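Local coordinates for uncharacterized protein (Bacteroides uniformis, PDB 4K61) that is of unknown function but belongs to the putative beta-lactamase-inhibitor-like, PepSY-like family, with helices set against an antiparallel sheet, at residues A10-K13 / K14-T18; T57-T61 / M62-P66; V102-N106 / L107-Y111. All coordinates share one frame; numbering follows the deposited sequence. Where two conformers were deposited one is given.

Contact 1. Residues A10-K13 / K14-T18; sequences AALK and KMYPT
Leu12 and Tyr16 meet one turn apart at the C-terminal end of helix 6-15, where the chain gives up its helical course and enters a loop. The backbone bonds come first. Three of the alpha-helical kind, each reaching back four residues, make up this last turn. Lys14 N donates to Ala10 O at 2.9 Å, and Met15 N reaches Ala11 O at a longer 3.2 Å; in both, the donor stands somewhat out of the plane of the carbonyl. Tyr16 N to Leu12 O, 2.8 Å, lies nearly straight on from the C=O bond, and Tyr16 makes it although its own phi and psi are no longer helical.

Next in line is the carbonyl of Lys13, and here the pattern breaks, because the residue four places on is Pro17, whose nitrogen carries no hydrogen. The two still meet: Pro17 CA brings its hydrogen to Lys13 O, a CA-H...O contact of 3.3 Å.

The apolar part is slight within the turn itself. Leu12 CD1 touches Tyr16 CD2 at 4.1 Å, arriving at the edge of the phenol ring and close to its plane. Leu12 leaves its CA heading away from 14-18, but with CG opposite the backbone N (chi1 179°) its end comes back nearer. The same leucine packs on Ala33, Phe35 and Phe46 of the sheet, while Tyr16 sets its ring against Phe35 and hydrogen-bonds through OH to Gln55 OE1; together they seat the helix end on the sheet.

Side-chain carbons also lie against carbonyl oxygens of the turn. Lys14 CB sits 3.5 Å from Ala10 O. Met15, a selenomethionine whose side chain runs on to Val44 and Trp52, places CG 3.7 Å from Ala11 O, the oxygen that accepts the hydrogen bond from its own N.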
ATOM      1  N   ALA A  10     -10.029  12.229  14.492  1.00 33.19           N
ATOM      2  CA  ALA A  10     -11.384  11.713  14.805  1.00 33.38           C
ATOM      3  C   ALA A  10     -11.904  10.787  13.704  1.00 32.34           C
ATOM      4  O   ALA A  10     -12.552   9.755  13.985  1.00 30.25           O
ATOM      5  CB  ALA A  10     -12.361  12.854  15.029  1.00 36.68           C
ATOM      6  N   ALA A  11     -11.599  11.116  12.463  1.00 32.11           N
ATOM      7  CA  ALA A  11     -12.029  10.263  11.335  1.00 31.42           C
ATOM      8  C   ALA A  11     -11.383   8.885  11.377  1.00 28.23           C
ATOM      9  O   ALA A  11     -12.046   7.894  11.090  1.00 27.01           O
ATOM     10  CB  ALA A  11     -11.736  10.912  10.007  1.00 32.34           C
ATOM     11  N   LEU A  12     -10.100   8.811  11.782  1.00 27.86           N
ATOM     12  CA  LEU A  12      -9.419   7.528  11.935  1.00 24.81           C
ATOM     13  C   LEU A  12     -10.038   6.720  13.091  1.00 25.21           C
ATOM     14  O   LEU A  12     -10.318   5.521  12.933  1.00 24.62           O
ATOM     15  CB  LEU A  12      -7.923   7.710  12.227  1.00 25.30           C
ATOM     16  CG  LEU A  12      -7.125   6.404  12.438  1.00 24.22           C
ATOM     17  CD1 LEU A  12      -7.117   5.557  11.166  1.00 23.24           C
ATOM     18  CD2 LEU A  12      -5.712   6.712  12.890  1.00 27.74           C
ATOM     19  N   LYS A  13     -10.297   7.383  14.212  1.00 26.17           N
ATOM     20  CA  LYS A  13     -10.862   6.737  15.396  1.00 29.39           C
ATOM     21  C   LYS A  13     -12.262   6.185  15.082  1.00 28.40           C
ATOM     22  O   LYS A  13     -12.638   5.107  15.535  1.00 26.95           O
ATOM     23  CB  LYS A  13     -10.881   7.713  16.570  1.00 35.01           C
ATOM     24  CG  LYS A  13     -11.124   7.076  17.923  1.00 50.79           C
ATOM     25  CD  LYS A  13     -10.572   7.945  19.041  1.00 63.68           C
ATOM     26  CE  LYS A  13     -10.542   7.248  20.371  1.00 72.88           C
ATOM     27  NZ  LYS A  13     -11.853   7.382  21.055  1.00 79.49           N
ATOM     28  N   LYS A  14     -13.013   6.889  14.256  1.00 28.71           N
ATOM     29  CA  LYS A  14     -14.293   6.368  13.784  1.00 30.28           C
ATOM     30  C   LYS A  14     -14.182   5.081  12.942  1.00 29.66           C
ATOM     31  O   LYS A  14     -14.972   4.144  13.128  1.00 26.47           O
ATOM     32  CB  LYS A  14     -15.009   7.472  13.008  1.00 37.24           C
ATOM     33  CG  LYS A  14     -16.404   7.139  12.518  1.00 42.99           C
ATOM     34  CD  LYS A  14     -17.070   8.412  12.009  1.00 56.36           C
ATOM     35  CE  LYS A  14     -18.151   8.125  10.985  1.00 66.23           C
ATOM     36  NZ  LYS A  14     -19.363   7.564  11.642  1.00 71.36           N
HETATM   37  N   MSE A  15     -13.221   5.022  12.018  1.00 28.03           N
HETATM   38  CA  MSE A  15     -12.994   3.826  11.178  1.00 27.05           C
HETATM   39  C   MSE A  15     -12.480   2.686  12.028  1.00 24.58           C
HETATM   40  O   MSE A  15     -12.824   1.556  11.822  1.00 23.11           O
HETATM   41  CB  MSE A  15     -11.946   4.107  10.081  1.00 28.47           C
HETATM   42  CG  MSE A  15     -12.469   4.918   8.910  1.00 35.82           C
HETATM   43 SE   MSE A  15     -10.866   5.394   7.829  0.75 37.75          SE
HETATM   44  CE  MSE A  15     -10.681   3.737   6.839  1.00 36.47           C
ATOM     45  N   TYR A  16     -11.592   2.995  12.962  1.00 21.71           N
ATOM     46  CA  TYR A  16     -10.874   2.004  13.755  1.00 20.75           C
ATOM     47  C   TYR A  16     -10.851   2.403  15.213  1.00 21.00           C
ATOM     48  O   TYR A  16      -9.874   2.983  15.711  1.00 21.74           O
ATOM     49  CB  TYR A  16      -9.446   1.876  13.223  1.00 21.72           C
ATOM     50  CG  TYR A  16      -9.386   1.219  11.873  1.00 22.82           C
ATOM     51  CD1 TYR A  16      -9.694  -0.147  11.743  1.00 27.49           C
ATOM     52  CD2 TYR A  16      -8.967   1.908  10.751  1.00 24.50           C
ATOM     53  CE1 TYR A  16      -9.631  -0.780  10.521  1.00 31.16           C
ATOM     54  CE2 TYR A  16      -8.923   1.295   9.510  1.00 25.18           C
ATOM     55  CZ  TYR A  16      -9.263  -0.036   9.393  1.00 28.66           C
ATOM     56  OH  TYR A  16      -9.200  -0.688   8.184  1.00 34.48           O
ATOM     57  N   PRO A  17     -11.924   2.079  15.961  1.00 21.00           N
ATOM     58  CA  PRO A  17     -11.979   2.493  17.367  1.00 22.12           C
ATOM     59  C   PRO A  17     -10.881   1.946  18.242  1.00 24.72           C
ATOM     60  O   PRO A  17     -10.610   2.521  19.279  1.00 27.81           O
ATOM     61  CB  PRO A  17     -13.344   1.961  17.867  1.00 22.66           C
ATOM     62  CG  PRO A  17     -13.802   1.022  16.811  1.00 22.31           C
ATOM     63  CD  PRO A  17     -13.141   1.408  15.523  1.00 22.24           C
ATOM     64  N   THR A  18     -10.256   0.842  17.848  1.00 23.12           N
ATOM     65  CA  THR A  18      -9.184   0.297  18.646  1.00 23.49           C
ATOM     66  C   THR A  18      -7.788   0.601  18.104  1.00 24.29           C
ATOM     67  O   THR A  18      -6.815   0.076  18.641  1.00 25.68           O
ATOM     68  CB  THR A  18      -9.329  -1.214  18.813  1.00 25.87           C
ATOM     69  OG1 THR A  18      -9.103  -1.872  17.566  1.00 25.38           O
ATOM     70  CG2 THR A  18     -10.747  -1.559  19.336  1.00 34.33           C
TER

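Contact 2. Residues T57-T61 / M62-P66; sequences TDWET and MDEVP
The side chain of Met62, a selenomethionine, meets 57-61 near its root, with CB 3.7 Å from Thr61 C. The rest of it turns away toward Tyr70 and Phe73 of helix 67-75 and Val100 of the sheet.

Asp63 comes back to the threonine. Its N donates to Thr61 OG1 at 3.3 Å, and Asp63 CB packs against that same OG1 at 3.2 Å. The hydroxyl is placed for this by a chi1 of 73°, which sets OG1 between the backbone N and the carbonyl carbon of Thr61. A side-chain oxygen taking the N-H two residues on is an ST turn, and it starts the short 3-10 segment 62-64, which lies in the loop linking strand 52-58 to helix 67-75.

Glu64 continues the turn with a weak bond from its N to Thr61 O, long at 3.4 Å though nearly straight. Its side chain carries the main contact. CB sits over one face of the Trp59 indole, 3.5 Å from the centroid of the five-membered ring and 17° off its normal, a CH-pi contact. CG extends past the pyrrole side near CD1, and the carboxylate plane ends up 29° from that of the indole. Glu64 O sits over the six-membered ring on the same face, 3.6 Å from Trp59 CH2. Trp59 also stacks with Trp88 of strand 82-90, and Phe40 touches both Trp59 and Glu64.

Val65 passes its backbone N over that same indole face, toward the rim, while donating to Met62 O. Its CG1 reaches Trp59 CE3 at 3.8 Å, and the side chain is buried against Val86, Val98 and Tyr70. Pro66, in the N-cap position of helix 67-75, makes a looser contact, its CD coming obliquely to within 4.4 Å of Trp59 CH2.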
ATOM      1  N   THR A  57      -2.629  -2.311   3.519  1.00 18.07           N
ATOM      2  CA  THR A  57      -2.265  -3.320   4.513  1.00 16.49           C
ATOM      3  C   THR A  57      -1.004  -4.034   4.041  1.00 18.23           C
ATOM      4  O   THR A  57      -0.911  -4.518   2.907  1.00 16.88           O
ATOM      5  CB  THR A  57      -3.407  -4.336   4.648  1.00 19.17           C
ATOM      6  OG1 THR A  57      -4.599  -3.641   5.020  1.00 17.57           O
ATOM      7  CG2 THR A  57      -3.106  -5.394   5.669  1.00 20.29           C
ATOM      8  N   ASP A  58      -0.005  -4.036   4.910  1.00 18.05           N
ATOM      9  CA  ASP A  58       1.290  -4.611   4.599  1.00 20.95           C
ATOM     10  C   ASP A  58       1.214  -6.078   4.885  1.00 20.06           C
ATOM     11  O   ASP A  58       1.354  -6.526   6.004  1.00 23.72           O
ATOM     12  CB  ASP A  58       2.382  -3.945   5.425  1.00 23.81           C
ATOM     13  CG  ASP A  58       3.774  -4.403   5.038  1.00 31.40           C
ATOM     14  OD1 ASP A  58       3.902  -5.302   4.193  1.00 30.93           O
ATOM     15  OD2 ASP A  58       4.754  -3.858   5.592  1.00 34.10           O
ATOM     16  N   TRP A  59       0.976  -6.831   3.827  1.00 20.48           N
ATOM     17  CA  TRP A  59       0.850  -8.261   3.924  1.00 20.40           C
ATOM     18  C   TRP A  59       2.188  -8.952   4.118  1.00 24.77           C
ATOM     19  O   TRP A  59       2.242 -10.042   4.660  1.00 26.39           O
ATOM     20  CB  TRP A  59       0.172  -8.795   2.666  1.00 19.88           C
ATOM     21  CG  TRP A  59      -1.337  -8.819   2.695  1.00 19.41           C
ATOM     22  CD1 TRP A  59      -2.162  -8.846   3.800  1.00 20.20           C
ATOM     23  CD2 TRP A  59      -2.194  -8.957   1.574  1.00 20.13           C
ATOM     24  NE1 TRP A  59      -3.480  -8.910   3.407  1.00 20.92           N
ATOM     25  CE2 TRP A  59      -3.526  -9.012   2.053  1.00 20.96           C
ATOM     26  CE3 TRP A  59      -1.968  -9.071   0.203  1.00 20.42           C
ATOM     27  CZ2 TRP A  59      -4.627  -9.137   1.200  1.00 21.80           C
ATOM     28  CZ3 TRP A  59      -3.034  -9.154  -0.633  1.00 21.71           C
ATOM     29  CH2 TRP A  59      -4.365  -9.210  -0.138  1.00 21.94           C
ATOM     30  N   GLU A  60       3.258  -8.308   3.670  1.00 26.81           N
ATOM     31  CA  GLU A  60       4.635  -8.750   3.821  1.00 34.16           C
ATOM     32  C   GLU A  60       5.044  -9.912   2.907  1.00 41.50           C
ATOM     33  O   GLU A  60       6.101  -9.834   2.261  1.00 48.38           O
ATOM     34  CB  GLU A  60       4.994  -9.024   5.281  1.00 39.84           C
ATOM     35  CG  GLU A  60       5.335  -7.750   6.016  1.00 49.06           C
ATOM     36  CD  GLU A  60       5.427  -7.942   7.508  1.00 59.63           C
ATOM     37  OE1 GLU A  60       6.048  -8.938   7.944  1.00 64.79           O
ATOM     38  OE2 GLU A  60       4.888  -7.084   8.235  1.00 73.64           O
ATOM     39  N   THR A  61       4.205 -10.944   2.799  1.00 36.19           N
ATOM     40  CA  THR A  61       4.537 -12.064   1.912  1.00 35.97           C
ATOM     41  C   THR A  61       3.409 -12.418   0.966  1.00 32.68           C
ATOM     42  O   THR A  61       2.234 -12.002   1.160  1.00 25.36           O
ATOM     43  CB  THR A  61       4.917 -13.337   2.692  1.00 40.57           C
ATOM     44  OG1 THR A  61       3.750 -13.904   3.275  1.00 36.90           O
ATOM     45  CG2 THR A  61       5.942 -13.043   3.774  1.00 44.65           C
HETATM   46  N   MSE A  62       3.769 -13.236  -0.024  1.00 30.19           N
HETATM   47  CA  MSE A  62       2.815 -13.691  -1.032  1.00 30.03           C
HETATM   48  C   MSE A  62       1.805 -14.634  -0.426  1.00 28.98           C
HETATM   49  O   MSE A  62       0.803 -14.936  -1.063  1.00 28.61           O
HETATM   50  CB  MSE A  62       3.529 -14.356  -2.214  1.00 29.17           C
HETATM   51  CG  MSE A  62       4.492 -13.407  -2.934  1.00 28.81           C
HETATM   52 SE   MSE A  62       3.478 -12.013  -3.886  0.75 32.26          SE
HETATM   53  CE  MSE A  62       2.799 -13.145  -5.361  1.00 30.81           C
ATOM     54  N   ASP A  63       2.062 -15.139   0.786  1.00 30.76           N
ATOM     55  CA  ASP A  63       1.139 -16.037   1.500  1.00 30.94           C
ATOM     56  C   ASP A  63      -0.283 -15.478   1.585  1.00 29.39           C
ATOM     57  O   ASP A  63      -1.241 -16.227   1.647  1.00 28.30           O
ATOM     58  CB  ASP A  63       1.594 -16.263   2.958  1.00 33.98           C
ATOM     59  CG  ASP A  63       2.885 -17.072   3.081  1.00 38.44           C
ATOM     60  OD1 ASP A  63       3.495 -17.433   2.049  1.00 37.76           O
ATOM     61  OD2 ASP A  63       3.274 -17.339   4.246  1.00 41.34           O
ATOM     62  N   GLU A  64      -0.386 -14.156   1.591  1.00 27.02           N
ATOM     63  CA  GLU A  64      -1.642 -13.440   1.829  1.00 25.93           C
ATOM     64  C   GLU A  64      -2.429 -13.077   0.584  1.00 23.60           C
ATOM     65  O   GLU A  64      -3.584 -12.661   0.707  1.00 23.78           O
ATOM     66  CB  GLU A  64      -1.363 -12.159   2.601  1.00 23.94           C
ATOM     67  CG  GLU A  64      -0.728 -12.372   3.965  1.00 25.17           C
ATOM     68  CD  GLU A  64      -1.690 -12.966   4.979  1.00 30.16           C
ATOM     69  OE1 GLU A  64      -2.912 -12.969   4.750  1.00 34.86           O
ATOM     70  OE2 GLU A  64      -1.236 -13.414   6.040  1.00 34.10           O
ATOM     71  N   VAL A  65      -1.853 -13.285  -0.594  1.00 22.66           N
ATOM     72  CA  VAL A  65      -2.509 -12.832  -1.817  1.00 22.95           C
ATOM     73  C   VAL A  65      -3.499 -13.869  -2.328  1.00 25.33           C
ATOM     74  O   VAL A  65      -3.417 -15.041  -1.988  1.00 27.97           O
ATOM     75  CB  VAL A  65      -1.489 -12.429  -2.917  1.00 21.38           C
ATOM     76  CG1 VAL A  65      -0.450 -11.449  -2.377  1.00 21.55           C
ATOM     77  CG2 VAL A  65      -0.820 -13.627  -3.572  1.00 24.21           C
ATOM     78  N   PRO A  66      -4.479 -13.417  -3.122  1.00 26.71           N
ATOM     79  CA  PRO A  66      -5.318 -14.389  -3.782  1.00 27.96           C
ATOM     80  C   PRO A  66      -4.505 -15.360  -4.647  1.00 27.78           C
ATOM     81  O   PRO A  66      -3.563 -14.945  -5.312  1.00 27.13           O
ATOM     82  CB  PRO A  66      -6.238 -13.520  -4.649  1.00 28.43           C
ATOM     83  CG  PRO A  66      -6.293 -12.191  -3.946  1.00 26.03           C
ATOM     84  CD  PRO A  66      -4.878 -12.026  -3.414  1.00 24.32           C
TER

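Contact 3. Residues V102-N106 / L107-Y111; sequences VGMAN and LQTKY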
ATOM      1  N   VAL A 102       9.562  -6.265  -6.273  1.00 21.11           N
ATOM      2  CA  VAL A 102      10.624  -7.258  -6.402  1.00 23.63           C
ATOM      3  C   VAL A 102      11.976  -6.597  -6.608  1.00 25.57           C
ATOM      4  O   VAL A 102      12.058  -5.564  -7.285  1.00 23.74           O
ATOM      5  CB  VAL A 102      10.375  -8.227  -7.560  1.00 26.39           C
ATOM      6  CG1 VAL A 102       9.116  -9.026  -7.309  1.00 30.79           C
ATOM      7  CG2 VAL A 102      10.269  -7.507  -8.899  1.00 28.32           C
ATOM      8  N   GLY A 103      13.018  -7.241  -6.083  1.00 28.00           N
ATOM      9  CA  GLY A 103      14.409  -6.879  -6.333  1.00 31.21           C
ATOM     10  C   GLY A 103      14.969  -7.972  -7.234  1.00 36.70           C
ATOM     11  O   GLY A 103      14.708  -9.145  -7.014  1.00 34.74           O
HETATM   12  N   MSE A 104      15.708  -7.603  -8.280  1.00 45.71           N
HETATM   13  CA  MSE A 104      16.210  -8.601  -9.253  1.00 47.42           C
HETATM   14  C   MSE A 104      17.558  -9.140  -8.877  1.00 50.64           C
HETATM   15  O   MSE A 104      18.216  -8.644  -7.945  1.00 45.30           O
HETATM   16  CB  MSE A 104      16.237  -8.050 -10.677  1.00 50.57           C
HETATM   17  CG  MSE A 104      14.895  -7.491 -11.126  1.00 45.53           C
HETATM   18 SE   MSE A 104      13.410  -8.811 -11.174  0.75 51.12          SE
HETATM   19  CE  MSE A 104      14.181  -9.930 -12.616  1.00 47.84           C
ATOM     20  N   ALA A 105      17.963 -10.171  -9.625  1.00 59.16           N
ATOM     21  CA  ALA A 105      19.228 -10.883  -9.422  1.00 69.42           C
ATOM     22  C   ALA A 105      20.435  -9.963  -9.237  1.00 78.74           C
ATOM     23  O   ALA A 105      21.217 -10.143  -8.294  1.00 70.39           O
ATOM     24  CB  ALA A 105      19.485 -11.826 -10.589  1.00 73.44           C
ATOM     25  N   ASN A 106      20.582  -8.989 -10.143  1.00 84.22           N
ATOM     26  CA  ASN A 106      21.678  -8.000 -10.069  1.00 97.17           C
ATOM     27  C   ASN A 106      21.273  -6.728  -9.317  1.00 94.59           C
ATOM     28  O   ASN A 106      21.422  -5.582  -9.775  1.00 90.35           O
ATOM     29  CB  ASN A 106      22.326  -7.711 -11.439  1.00109.73           C
ATOM     30  CG  ASN A 106      23.692  -8.394 -11.607  1.00120.29           C
ATOM     31  OD1 ASN A 106      24.557  -8.311 -10.729  1.00118.81           O
ATOM     32  ND2 ASN A 106      23.895  -9.056 -12.745  1.00118.03           N
ATOM     33  N   LEU A 107      20.700  -6.995  -8.153  1.00 84.66           N
ATOM     34  CA  LEU A 107      20.833  -6.150  -6.994  1.00 72.10           C
ATOM     35  C   LEU A 107      20.119  -4.779  -6.935  1.00 51.10           C
ATOM     36  O   LEU A 107      19.204  -4.648  -6.140  1.00 53.13           O
ATOM     37  CB  LEU A 107      22.317  -6.027  -6.639  1.00 79.21           C
ATOM     38  CG  LEU A 107      22.969  -7.259  -5.991  1.00 76.87           C
ATOM     39  CD1 LEU A 107      21.983  -8.300  -5.446  1.00 62.73           C
ATOM     40  CD2 LEU A 107      23.986  -7.892  -6.935  1.00 77.70           C
ATOM     41  N   GLN A 108      20.536  -3.756  -7.683  1.00 47.29           N
ATOM     42  CA  GLN A 108      19.985  -2.407  -7.481  0.50 45.72           C
ATOM     43  C   GLN A 108      18.511  -2.366  -7.929  1.00 39.46           C
ATOM     44  O   GLN A 108      17.670  -1.757  -7.283  1.00 36.42           O
ATOM     45  CB  GLN A 108      20.782  -1.319  -8.246  0.50 48.83           C
ATOM     46  CG  GLN A 108      22.284  -1.504  -8.389  0.50 54.09           C
ATOM     47  CD  GLN A 108      22.692  -1.842  -9.793  0.50 53.63           C
ATOM     48  OE1 GLN A 108      22.172  -1.276 -10.751  0.50 61.23           O
ATOM     49  NE2 GLN A 108      23.622  -2.769  -9.929  0.50 55.44           N
ATOM     50  N   THR A 109      18.236  -3.041  -9.028  1.00 37.95           N
ATOM     51  CA  THR A 109      16.955  -2.882  -9.726  1.00 33.90           C
ATOM     52  C   THR A 109      15.718  -3.342  -8.943  1.00 35.48           C
ATOM     53  O   THR A 109      15.654  -4.486  -8.502  1.00 34.90           O
ATOM     54  CB  THR A 109      16.997  -3.605 -11.076  1.00 35.06           C
ATOM     55  OG1 THR A 109      18.167  -3.199 -11.785  1.00 36.57           O
ATOM     56  CG2 THR A 109      15.796  -3.257 -11.918  1.00 33.28           C
ATOM     57  N   LYS A 110      14.729  -2.451  -8.807  1.00 30.55           N
ATOM     58  CA  LYS A 110      13.465  -2.785  -8.158  1.00 27.82           C
ATOM     59  C   LYS A 110      12.286  -2.495  -9.099  1.00 24.94           C
ATOM     60  O   LYS A 110      12.294  -1.469  -9.786  1.00 24.01           O
ATOM     61  CB  LYS A 110      13.322  -2.014  -6.866  1.00 29.60           C
ATOM     62  CG  LYS A 110      14.356  -2.436  -5.805  1.00 34.17           C
ATOM     63  CD  LYS A 110      14.330  -1.545  -4.585  1.00 40.11           C
ATOM     64  CE  LYS A 110      14.954  -2.144  -3.330  1.00 42.86           C
ATOM     65  NZ  LYS A 110      16.099  -3.037  -3.630  1.00 43.09           N
ATOM     66  N   TYR A 111      11.323  -3.406  -9.126  1.00 22.91           N
ATOM     67  CA  TYR A 111      10.083  -3.223  -9.891  1.00 20.50           C
ATOM     68  C   TYR A 111       8.888  -3.288  -8.971  1.00 19.62           C
ATOM     69  O   TYR A 111       8.886  -4.045  -7.973  1.00 19.09           O
ATOM     70  CB  TYR A 111       9.904  -4.290 -10.980  1.00 20.90           C
ATOM     71  CG  TYR A 111      10.974  -4.282 -12.031  1.00 23.31           C
ATOM     72  CD1 TYR A 111      10.979  -3.312 -13.037  1.00 25.74           C
ATOM     73  CD2 TYR A 111      11.988  -5.218 -12.027  1.00 25.42           C
ATOM     74  CE1 TYR A 111      11.981  -3.266 -14.003  1.00 27.67           C
ATOM     75  CE2 TYR A 111      12.986  -5.196 -13.003  1.00 29.16           C
ATOM     76  CZ  TYR A 111      12.973  -4.218 -13.985  1.00 28.84           C
ATOM     77  OH  TYR A 111      13.959  -4.197 -14.934  1.00 34.48           O
TER
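Met104 crosses Tyr111 at about a right angle, meeting the phenol ring at its edge. CG makes the close touch, 3.5 Å from Tyr111 CE2 and near the ring plane. Beyond it the selenomethionine's chi2 bend (-62°) keeps SE beside the ring, and the further bend at chi3 turns only CE; the selenium lies 5.1 Å from the ring centroid and 80° off its normal. This is a Met-aromatic contact made at the edge. Val102 meets the same tyrosine obliquely and closer to the backbone: its CG2 is 3.8 Å from Tyr111 CB, both side chains rising from one face of the sheet. Tyr78 adds an edge-to-face partner for the Tyr111 ring.

The backbone fixes these positions. Val102 and Tyr111 are an antiparallel hydrogen-bonded pair, joined in both directions, Val102 N to Tyr111 O and Tyr111 N to Val102 O, at 2.9 Å each. Gly103 and Lys110 follow as a non-hydrogen-bonded pair, where Gly103 CA turns a hydrogen to Thr109 O at 3.5 Å. That oxygen also accepts from Met104 N at 3.1 Å, the N nearly in line with the C=O bond, so the chain stays paired past the strand ends and Met104 is held across from the tyrosine.

Outward from there the chain reverses. Leu107 N donates to Met104 O at 3.0 Å, approaching from above the carbonyl plane, with a weak second reach to Ala105 O round Asn106, the centre of an inverse gamma turn. The whole is a beta hairpin, joining strands 97-103 and 110-115 of the antiparallel sheet.

How the contacts relate
The three contacts follow one another along the chain and none touches another. Contact 1 ends helix 6-15, which packs on strands 30-37, 40-46 and 52-58, and contact 3 turns a hairpin on the opposite side of the chain's centre; their centres are about 38 Å apart and their nearest atoms about 24 Å. Contact 2 comes between, leading out of strand 52-58. It approaches contact 1 to about 6 Å at the nearest atoms and contact 3 to about 7 Å, though centre to centre the separations are about 24 and 19 Å. Strand 97-103 links the last two: Val98 and Val100 pack against residues of contact 2, and its end enters contact 3.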